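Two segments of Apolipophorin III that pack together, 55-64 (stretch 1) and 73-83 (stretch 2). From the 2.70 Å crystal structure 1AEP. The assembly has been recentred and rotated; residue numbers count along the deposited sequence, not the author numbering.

Stretch 1 55-64: VTTSLKQEAE
Stretch 2, residues 73-83: QLNAFARNLNN

How do the two stretches lie against each other? Both stretches are helical and continue helices that begin earlier in the chain, with phi near -60° and psi mostly between -30° and -55°. They run almost antiparallel, at 167° between their N-to-C directions, and the axes come within 8.3 Å. The register is set by two backbone pairs, Thr56 CA to Ala78 CA at 4.5 Å and Lys60 CA to Asn75 CA at 5.0 Å. Such close backbones suit the alanine and the threonine, whose short side chains take up little room between the helices. Together the stretches bury 562 Å² of surface, counting both sides.

What does Lys60, which gives up the most surface (84 Å²), do at the contact? Its CA-to-CB bond points sideways, yet the side chain comes nearer as it extends, with chi1 at -105°, between wells, and chi2, chi3 and chi4 all t. Lys60 CG packs 4.1 Å from Ala78 CB, and the same Lys60 CG lies 3.9 Å from the amide nitrogen Asn75 ND2. Farther out, CE passes over one face of the Arg79 guanidinium, and Lys60 NZ stands 3.4 Å from Arg79 NH1. Both nitrogens are donors and both groups carry like charge, so this proximity is no hydrogen bond; Arg79 (chi1 m, chi2 and chi3 t, chi4 -63°) is poorly ordered. Asn75, chi1 t and chi2 -81°, brings Asn75 ND2 within 3.8 Å of both Lys60 O and Ala63 CB.

Where is the apolar packing built? Leu74 is covered over 70 Å²; the CA-to-CB bond of Leu74 points toward stretch 1, with chi1 t and chi2 p. Leu74 CD1 meets Leu59 CG at 4.0 Å, Leu74 CB meets Ala63 CB at 4.1 Å, and Leu74 CD2 reaches Glu62 CG at 4.1 Å, touching the methylene part of an acidic residue. Leu59 answers from the facing helix, its CA-to-CB bond pointing toward stretch 2, with chi1 -115° and chi2 20°, both off the usual wells. Leu59 CB sits 4.1 Å from Ala78 CB, and Leu59 CD2 approaches Phe77 CE2 at 4.0 Å, obliquely to the ring; Phe77 has chi1 t and chi2 61°. Branched leucines fill the space between the helices, and at Ala63, whose side chain is a single methyl, Leu74 CD2 lies 4.0 Å from Ala63 N.

Which polar bond crosses the contact? There is one hydrogen bond, donated by Thr56 OG1 to Ala78 O at 3.1 Å. Thr56, covered over 64 Å², uses chi1 -85° (m) to turn its hydroxyl to that carbonyl, and Ala78 O also accepts the helical bond from Asn82 N at 3.1 Å. The threonine methyl is not idle: Thr56 CG2 lies 4.1 Å from Ala78 CB. Thr56 OG1 is also 3.5 Å from Leu81 CB, and Val55 CG1 (chi1 t) packs on Leu81 CD1 at 4.2 Å, adding an apolar contact to the same leucine.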

ATOM      1  N   VAL A  55       3.676  -5.288   6.817  1.00  3.17           N
ATOM      2  CA  VAL A  55       4.858  -4.549   6.459  1.00 26.39           C
ATOM      3  C   VAL A  55       5.189  -3.582   7.561  1.00  1.20           C
ATOM      4  O   VAL A  55       6.286  -3.575   8.129  1.00 45.88           O
ATOM      5  CB  VAL A  55       4.495  -3.748   5.190  1.00  4.91           C
ATOM      6  CG1 VAL A  55       5.532  -2.749   4.812  1.00 26.70           C
ATOM      7  CG2 VAL A  55       4.286  -4.687   4.048  1.00  1.13           C
ATOM      8  N   THR A  56       4.199  -2.763   7.897  1.00 18.98           N
ATOM      9  CA  THR A  56       4.344  -1.802   8.962  1.00  8.06           C
ATOM     10  C   THR A  56       4.967  -2.408  10.205  1.00 14.23           C
ATOM     11  O   THR A  56       5.848  -1.834  10.830  1.00 33.25           O
ATOM     12  CB  THR A  56       2.938  -1.329   9.288  1.00 16.30           C
ATOM     13  OG1 THR A  56       2.594  -0.291   8.401  1.00 30.25           O
ATOM     14  CG2 THR A  56       2.933  -0.848  10.703  1.00 20.79           C
ATOM     15  N   THR A  57       4.503  -3.604  10.557  1.00 25.53           N
ATOM     16  CA  THR A  57       5.001  -4.321  11.714  1.00 11.26           C
ATOM     17  C   THR A  57       6.410  -4.830  11.544  1.00 21.26           C
ATOM     18  O   THR A  57       7.241  -4.792  12.433  1.00 33.34           O
ATOM     19  CB  THR A  57       4.037  -5.436  12.098  1.00 16.71           C
ATOM     20  OG1 THR A  57       2.876  -4.765  12.499  1.00 36.80           O
ATOM     21  CG2 THR A  57       4.603  -6.217  13.262  1.00100.00           C
ATOM     22  N   SER A  58       6.714  -5.271  10.365  1.00 21.67           N
ATOM     23  CA  SER A  58       8.050  -5.761  10.207  1.00  1.41           C
ATOM     24  C   SER A  58       9.087  -4.653  10.111  1.00  7.05           C
ATOM     25  O   SER A  58      10.251  -4.836  10.448  1.00 29.80           O
ATOM     26  CB  SER A  58       8.048  -6.701   9.028  1.00 11.23           C
ATOM     27  OG  SER A  58       8.029  -5.937   7.870  1.00 47.31           O
ATOM     28  N   LEU A  59       8.673  -3.487   9.668  1.00 19.82           N
ATOM     29  CA  LEU A  59       9.562  -2.349   9.554  1.00 14.93           C
ATOM     30  C   LEU A  59       9.736  -1.709  10.917  1.00 44.35           C
ATOM     31  O   LEU A  59      10.770  -1.144  11.240  1.00 22.83           O
ATOM     32  CB  LEU A  59       8.801  -1.312   8.710  1.00 22.92           C
ATOM     33  CG  LEU A  59       9.314  -0.906   7.338  1.00 17.35           C
ATOM     34  CD1 LEU A  59      10.246  -1.915   6.776  1.00  1.68           C
ATOM     35  CD2 LEU A  59       8.092  -0.729   6.461  1.00  6.98           C
ATOM     36  N   LYS A  60       8.693  -1.781  11.732  1.00 12.76           N
ATOM     37  CA  LYS A  60       8.803  -1.230  13.051  1.00 20.67           C
ATOM     38  C   LYS A  60       9.931  -1.985  13.788  1.00 21.52           C
ATOM     39  O   LYS A  60      10.716  -1.428  14.541  1.00 52.56           O
ATOM     40  CB  LYS A  60       7.475  -1.413  13.782  1.00 12.99           C
ATOM     41  CG  LYS A  60       6.656  -0.141  13.905  1.00 18.91           C
ATOM     42  CD  LYS A  60       5.156  -0.389  13.977  1.00 49.59           C
ATOM     43  CE  LYS A  60       4.418   0.827  14.497  1.00 48.89           C
ATOM     44  NZ  LYS A  60       2.964   0.677  14.507  1.00 93.59           N
ATOM     45  N   GLN A  61       9.963  -3.287  13.526  1.00 32.86           N
ATOM     46  CA  GLN A  61      10.918  -4.210  14.131  1.00  5.85           C
ATOM     47  C   GLN A  61      12.337  -3.927  13.734  1.00 22.20           C
ATOM     48  O   GLN A  61      13.291  -3.999  14.512  1.00 43.77           O
ATOM     49  CB  GLN A  61      10.587  -5.592  13.579  1.00 18.78           C
ATOM     50  CG  GLN A  61      11.221  -6.685  14.432  1.00 44.35           C
ATOM     51  CD  GLN A  61      11.714  -7.816  13.584  1.00100.00           C
ATOM     52  OE1 GLN A  61      12.792  -8.328  13.859  1.00 32.19           O
ATOM     53  NE2 GLN A  61      10.919  -8.169  12.560  1.00 64.65           N
ATOM     54  N   GLU A  62      12.449  -3.600  12.482  1.00 30.34           N
ATOM     55  CA  GLU A  62      13.729  -3.272  11.950  1.00 34.13           C
ATOM     56  C   GLU A  62      14.276  -2.025  12.626  1.00 26.39           C
ATOM     57  O   GLU A  62      15.431  -1.966  13.046  1.00 30.88           O
ATOM     58  CB  GLU A  62      13.522  -3.015  10.466  1.00 33.10           C
ATOM     59  CG  GLU A  62      14.842  -2.896   9.695  1.00 31.10           C
ATOM     60  CD  GLU A  62      15.642  -4.152   9.758  1.00100.00           C
ATOM     61  OE1 GLU A  62      15.160  -5.250  10.033  1.00 72.09           O
ATOM     62  OE2 GLU A  62      16.907  -3.931   9.493  1.00 30.19           O
ATOM     63  N   ALA A  63      13.412  -1.024  12.730  1.00 27.23           N
ATOM     64  CA  ALA A  63      13.794   0.239  13.307  1.00 28.77           C
ATOM     65  C   ALA A  63      14.416   0.044  14.672  1.00 17.69           C
ATOM     66  O   ALA A  63      15.293   0.788  15.086  1.00 35.41           O
ATOM     67  CB  ALA A  63      12.553   1.125  13.390  1.00 13.60           C
ATOM     68  N   GLU A  64      13.926  -0.964  15.354  1.00 26.60           N
ATOM     69  CA  GLU A  64      14.379  -1.267  16.678  1.00  4.65           C
ATOM     70  C   GLU A  64      15.829  -1.645  16.701  1.00 32.89           C
ATOM     71  O   GLU A  64      16.450  -1.638  17.758  1.00 28.00           O
ATOM     72  CB  GLU A  64      13.658  -2.514  17.220  1.00 25.99           C
ATOM     73  CG  GLU A  64      12.465  -2.221  18.095  1.00 16.78           C
ATOM     74  CD  GLU A  64      12.536  -0.938  18.878  1.00 27.49           C
ATOM     75  OE1 GLU A  64      13.657  -0.793  19.532  1.00 51.37           O
ATOM     76  OE2 GLU A  64      11.595  -0.157  18.985  1.00 63.60           O
ATOM     77  N   GLN A  73      12.735   7.815  11.874  1.00 29.63           N
ATOM     78  CA  GLN A  73      12.059   8.012  10.637  1.00  8.01           C
ATOM     79  C   GLN A  73      11.487   6.750  10.040  1.00 21.90           C
ATOM     80  O   GLN A  73      10.504   6.824   9.317  1.00 30.51           O
ATOM     81  CB  GLN A  73      13.094   8.579   9.698  1.00 18.61           C
ATOM     82  CG  GLN A  73      13.352  10.054  10.067  1.00 37.42           C
ATOM     83  CD  GLN A  73      13.967  10.847   8.930  1.00 70.94           C
ATOM     84  OE1 GLN A  73      13.246  11.580   8.209  1.00100.00           O
ATOM     85  NE2 GLN A  73      15.299  10.719   8.807  1.00100.00           N
ATOM     86  N   LEU A  74      12.136   5.615  10.306  1.00 12.17           N
ATOM     87  CA  LEU A  74      11.695   4.329   9.794  1.00 21.05           C
ATOM     88  C   LEU A  74      10.403   3.920  10.480  1.00 44.49           C
ATOM     89  O   LEU A  74       9.406   3.540   9.855  1.00 27.36           O
ATOM     90  CB  LEU A  74      12.777   3.260   9.948  1.00 14.78           C
ATOM     91  CG  LEU A  74      12.283   1.937   9.390  1.00 29.49           C
ATOM     92  CD1 LEU A  74      11.749   2.208   8.010  1.00 10.68           C
ATOM     93  CD2 LEU A  74      13.423   0.968   9.315  1.00 23.82           C
ATOM     94  N   ASN A  75      10.436   4.044  11.802  1.00 40.66           N
ATOM     95  CA  ASN A  75       9.309   3.758  12.652  1.00 40.15           C
ATOM     96  C   ASN A  75       8.150   4.661  12.261  1.00 17.48           C
ATOM     97  O   ASN A  75       7.010   4.233  12.147  1.00 60.92           O
ATOM     98  CB  ASN A  75       9.730   3.982  14.108  1.00 23.32           C
ATOM     99  CG  ASN A  75       8.929   3.184  15.095  1.00 28.84           C
ATOM    100  OD1 ASN A  75       7.815   3.577  15.455  1.00 57.09           O
ATOM    101  ND2 ASN A  75       9.504   2.043  15.538  1.00 61.04           N
ATOM    102  N   ALA A  76       8.471   5.923  12.020  1.00 25.98           N
ATOM    103  CA  ALA A  76       7.470   6.887  11.595  1.00 10.40           C
ATOM    104  C   ALA A  76       6.762   6.437  10.337  1.00 22.14           C
ATOM    105  O   ALA A  76       5.536   6.395  10.270  1.00 46.46           O
ATOM    106  CB  ALA A  76       8.161   8.200  11.272  1.00 28.87           C
ATOM    107  N   PHE A  77       7.542   6.133   9.308  1.00 16.69           N
ATOM    108  CA  PHE A  77       6.998   5.713   8.049  1.00 25.63           C
ATOM    109  C   PHE A  77       6.015   4.598   8.221  1.00 11.50           C
ATOM    110  O   PHE A  77       4.908   4.622   7.695  1.00 19.17           O
ATOM    111  CB  PHE A  77       8.125   5.293   7.153  1.00 35.17           C
ATOM    112  CG  PHE A  77       7.687   4.617   5.885  1.00 12.69           C
ATOM    113  CD1 PHE A  77       6.898   5.251   4.940  1.00 35.65           C
ATOM    114  CD2 PHE A  77       8.174   3.357   5.558  1.00 20.73           C
ATOM    115  CE1 PHE A  77       6.568   4.628   3.740  1.00  3.62           C
ATOM    116  CE2 PHE A  77       7.831   2.711   4.379  1.00 10.66           C
ATOM    117  CZ  PHE A  77       7.001   3.330   3.460  1.00 27.02           C
ATOM    118  N   ALA A  78       6.443   3.609   8.968  1.00  9.54           N
ATOM    119  CA  ALA A  78       5.567   2.513   9.208  1.00 16.12           C
ATOM    120  C   ALA A  78       4.244   2.984   9.807  1.00 24.55           C
ATOM    121  O   ALA A  78       3.180   2.636   9.315  1.00 47.58           O
ATOM    122  CB  ALA A  78       6.235   1.596  10.180  1.00 17.73           C
ATOM    123  N   ARG A  79       4.318   3.749  10.899  1.00 30.29           N
ATOM    124  CA  ARG A  79       3.127   4.238  11.576  1.00 40.76           C
ATOM    125  C   ARG A  79       2.181   4.886  10.592  1.00 19.81           C
ATOM    126  O   ARG A  79       0.993   4.622  10.569  1.00 49.14           O
ATOM    127  CB  ARG A  79       3.412   5.212  12.706  1.00 28.91           C
ATOM    128  CG  ARG A  79       3.676   4.516  14.036  1.00100.00           C
ATOM    129  CD  ARG A  79       3.855   5.462  15.225  1.00100.00           C
ATOM    130  NE  ARG A  79       4.667   4.899  16.322  1.00100.00           N
ATOM    131  CZ  ARG A  79       4.360   3.825  17.070  1.00100.00           C
ATOM    132  NH1 ARG A  79       3.225   3.126  16.895  1.00100.00           N
ATOM    133  NH2 ARG A  79       5.214   3.436  18.029  1.00100.00           N
ATOM    134  N   ASN A  80       2.750   5.730   9.755  1.00 19.43           N
ATOM    135  CA  ASN A  80       1.994   6.426   8.745  1.00 22.59           C
ATOM    136  C   ASN A  80       1.321   5.511   7.743  1.00 38.50           C
ATOM    137  O   ASN A  80       0.152   5.724   7.424  1.00 32.80           O
ATOM    138  CB  ASN A  80       2.895   7.400   8.024  1.00 55.41           C
ATOM    139  CG  ASN A  80       2.898   8.623   8.826  1.00 42.20           C
ATOM    140  OD1 ASN A  80       2.045   9.493   8.654  1.00100.00           O
ATOM    141  ND2 ASN A  80       3.813   8.667   9.837  1.00 94.78           N
ATOM    142  N   LEU A  81       2.070   4.510   7.227  1.00 23.11           N
ATOM    143  CA  LEU A  81       1.495   3.589   6.279  1.00 28.57           C
ATOM    144  C   LEU A  81       0.244   3.013   6.882  1.00 46.33           C
ATOM    145  O   LEU A  81      -0.784   2.917   6.246  1.00 28.87           O
ATOM    146  CB  LEU A  81       2.397   2.388   6.113  1.00 25.14           C
ATOM    147  CG  LEU A  81       3.321   2.540   4.965  1.00  4.85           C
ATOM    148  CD1 LEU A  81       4.104   1.240   4.916  1.00 24.01           C
ATOM    149  CD2 LEU A  81       2.465   2.679   3.750  1.00 23.23           C
ATOM    150  N   ASN A  82       0.348   2.680   8.172  1.00 16.04           N
ATOM    151  CA  ASN A  82      -0.759   2.126   8.920  1.00 61.29           C
ATOM    152  C   ASN A  82      -1.941   3.077   9.032  1.00 20.88           C
ATOM    153  O   ASN A  82      -3.099   2.672   9.050  1.00 49.80           O
ATOM    154  CB  ASN A  82      -0.341   1.817  10.320  1.00 29.04           C
ATOM    155  CG  ASN A  82      -1.420   0.996  10.913  1.00 63.34           C
ATOM    156  OD1 ASN A  82      -1.813  -0.019  10.309  1.00 25.28           O
ATOM    157  ND2 ASN A  82      -1.915   1.454  12.044  1.00 71.42           N
ATOM    158  N   ASN A  83      -1.653   4.355   9.121  1.00 62.10           N
ATOM    159  CA  ASN A  83      -2.718   5.312   9.257  1.00 57.25           C
ATOM    160  C   ASN A  83      -3.500   5.542   7.980  1.00 12.37           C
ATOM    161  O   ASN A  83      -4.682   5.873   7.999  1.00100.00           O
ATOM    162  CB  ASN A  83      -2.301   6.599   9.972  1.00 57.74           C
ATOM    163  CG  ASN A  83      -1.832   6.269  11.387  1.00100.00           C
ATOM    164  OD1 ASN A  83      -1.432   7.152  12.160  1.00100.00           O
ATOM    165  ND2 ASN A  83      -1.860   4.971  11.734  1.00 85.40           N
TER